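Toxin-like protein (Paenibacillus larvae subsp. larvae BRL-230010, PDB 5DZQ) is a C3-like mono-ADP-ribosyltransferase toxin that probably transfers ADP-ribose from NAD+ to a host target protein, as its relatives do to Rho GTPases. Local coordinates at residues 38-43 with 79-84. Numbering follows the deposited sequence.
Sequences ANEKEL and DEALKK
Glu40 and Lys84 carry the polar half of this contact through a salt bridge. The ammonium NZ of Lys84 sits 2.7 Å from OE1 of Glu40, arriving on the syn lone pair, the side that faces the other carboxylate oxygen. OE2 of Glu40 therefore also lies near the charge, 3.3 Å from NZ of Lys84. The two side chains cross at about a right angle, and the last methylene goes with the nitrogen: CE of Lys84 is 3.5 Å from OE2 of Glu40. From just past the end of helix 69-83, Lys84 gets there with its chain extended beyond CG, every later torsion close to 180°. OE1 has a second partner in the backbone N of Arg37, just before helix 38-49, so the carboxylate reaches back to the start of its own helix. A weak hydrogen bond from Lys84 NZ to the carbonyl of Lys35 ties the same lysine to the end of helix 29-35.

All this belongs to the helical N-terminal part of the ADP-ribosyltransferase fold, where helix 38-49 packs beside the C-terminal end of helix 69-83. The centre of the contact lies about 19 Å from the centre of the chain.

The apolar half is small and centres on Ala81. Its methyl CB rests 4.2 Å from CB of Glu40, and CG of Glu40 lies equally near, so the aliphatic base of the glutamate lies against it. With CG of Glu40 beside its backbone N (chi1 -78°), the extended chain carries the carboxylate past the methyl, and OE2 ends near the backbone where Glu80 joins Ala81. The short side chain lets the backbones approach closely, with CA of Glu40 6.0 Å from CA of Ala81. Leu36 also packs on both Ala81 and Lys84, and NE1 of Trp32 is hydrogen-bonded to the carbonyl O of Ala81.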
loop_
_atom_site.group_PDB
_atom_site.type_symbol
_atom_site.label_atom_id
_atom_site.label_comp_id
_atom_site.label_asym_id
_atom_site.label_seq_id
_atom_site.Cartn_x
_atom_site.Cartn_y
_atom_site.Cartn_z
ATOM N N ALA B 38 22.037 7.696 14.049
ATOM C CA ALA B 38 22.071 6.566 13.124
ATOM C C ALA B 38 20.838 5.668 13.271
ATOM O O ALA B 38 20.301 5.185 12.275
ATOM C CB ALA B 38 23.345 5.756 13.327
ATOM N N ASN B 39 20.385 5.457 14.506
ATOM C CA ASN B 39 19.251 4.565 14.750
ATOM C C ASN B 39 17.938 5.198 14.300
ATOM O O ASN B 39 17.005 4.492 13.921
ATOM C CB ASN B 39 19.162 4.173 16.230
ATOM C CG ASN B 39 18.683 5.321 17.115
ATOM O OD1 ASN B 39 19.428 6.263 17.383
ATOM N ND2 ASN B 39 17.439 5.237 17.577
ATOM N N GLU B 40 17.881 6.526 14.336
ATOM C CA GLU B 40 16.704 7.277 13.908
ATOM C C GLU B 40 16.541 7.212 12.400
ATOM O O GLU B 40 15.417 7.062 11.897
ATOM C CB GLU B 40 16.795 8.744 14.374
ATOM C CG GLU B 40 16.458 8.949 15.856
ATOM C CD GLU B 40 16.682 10.378 16.341
ATOM O OE1 GLU B 40 17.605 11.057 15.840
ATOM O OE2 GLU B 40 15.943 10.821 17.244
ATOM N N LYS B 41 17.654 7.311 11.674
ATOM C CA LYS B 41 17.611 7.185 10.215
ATOM C C LYS B 41 17.126 5.798 9.806
ATOM O O LYS B 41 16.327 5.667 8.886
ATOM C CB LYS B 41 18.983 7.432 9.579
ATOM C CG LYS B 41 19.628 8.782 9.867
ATOM C CD LYS B 41 21.046 8.822 9.283
ATOM C CE LYS B 41 21.855 10.002 9.809
ATOM N NZ LYS B 41 23.198 10.106 9.154
ATOM N N GLU B 42 17.651 4.769 10.471
ATOM C CA GLU B 42 17.248 3.391 10.213
ATOM C C GLU B 42 15.757 3.218 10.447
ATOM O O GLU B 42 15.043 2.592 9.650
ATOM C CB GLU B 42 18.025 2.420 11.110
ATOM C CG GLU B 42 19.483 2.241 10.719
ATOM C CD GLU B 42 20.262 1.424 11.737
ATOM O OE1 GLU B 42 19.710 1.134 12.824
ATOM O OE2 GLU B 42 21.429 1.083 11.451
ATOM N N LEU B 43 15.291 3.776 11.555
ATOM C CA LEU B 43 13.898 3.653 11.936
ATOM C C LEU B 43 12.973 4.360 10.954
ATOM O O LEU B 43 11.896 3.840 10.622
ATOM C CB LEU B 43 13.689 4.207 13.348
ATOM C CG LEU B 43 12.352 3.878 13.989
ATOM C CD1 LEU B 43 12.129 2.363 14.054
ATOM C CD2 LEU B 43 12.318 4.478 15.380
ATOM N N ASP B 79 8.524 9.391 16.504
ATOM C CA ASP B 79 7.977 10.692 16.873
ATOM C C ASP B 79 9.098 11.713 17.121
ATOM O O ASP B 79 9.007 12.873 16.718
ATOM C CB ASP B 79 7.119 10.589 18.135
ATOM C CG ASP B 79 5.845 9.781 17.928
ATOM O OD1 ASP B 79 5.495 9.470 16.773
ATOM O OD2 ASP B 79 5.189 9.466 18.940
ATOM N N GLU B 80 10.151 11.264 17.793
ATOM C CA GLU B 80 11.239 12.160 18.174
ATOM C C GLU B 80 12.069 12.543 16.964
ATOM O O GLU B 80 12.506 13.688 16.830
ATOM C CB GLU B 80 12.116 11.517 19.240
ATOM C CG GLU B 80 11.473 11.509 20.617
ATOM C CD GLU B 80 11.038 12.898 21.076
ATOM O OE1 GLU B 80 11.817 13.868 20.912
ATOM O OE2 GLU B 80 9.906 13.023 21.595
ATOM N N ALA B 81 12.271 11.581 16.076
ATOM C CA ALA B 81 12.966 11.843 14.824
ATOM C C ALA B 81 12.245 12.937 14.045
ATOM O O ALA B 81 12.866 13.899 13.591
ATOM C CB ALA B 81 13.069 10.576 13.992
ATOM N N LEU B 82 10.928 12.802 13.916
ATOM C CA LEU B 82 10.144 13.788 13.176
ATOM C C LEU B 82 10.163 15.156 13.851
ATOM O O LEU B 82 10.045 16.187 13.177
ATOM C CB LEU B 82 8.705 13.306 12.993
ATOM C CG LEU B 82 8.493 12.349 11.812
ATOM C CD1 LEU B 82 7.096 11.681 11.821
ATOM C CD2 LEU B 82 8.732 13.067 10.481
ATOM N N LYS B 83 10.301 15.183 15.175
ATOM C CA LYS B 83 10.334 16.470 15.873
ATOM C C LYS B 83 11.606 17.254 15.557
ATOM O O LYS B 83 11.653 18.465 15.756
ATOM C CB LYS B 83 10.213 16.284 17.387
ATOM C CG LYS B 83 8.788 16.152 17.893
ATOM C CD LYS B 83 8.772 15.928 19.399
ATOM C CE LYS B 83 7.364 15.656 19.904
ATOM N NZ LYS B 83 7.348 15.267 21.346
ATOM N N LYS B 84 12.630 16.564 15.062
ATOM C CA LYS B 84 13.885 17.216 14.681
ATOM C C LYS B 84 13.794 17.840 13.291
ATOM O O LYS B 84 14.752 18.465 12.817
ATOM C CB LYS B 84 15.051 16.221 14.716
ATOM C CG LYS B 84 15.404 15.679 16.098
ATOM C CD LYS B 84 16.612 14.755 16.007
ATOM C CE LYS B 84 16.998 14.185 17.362
ATOM N NZ LYS B 84 18.153 13.249 17.251
#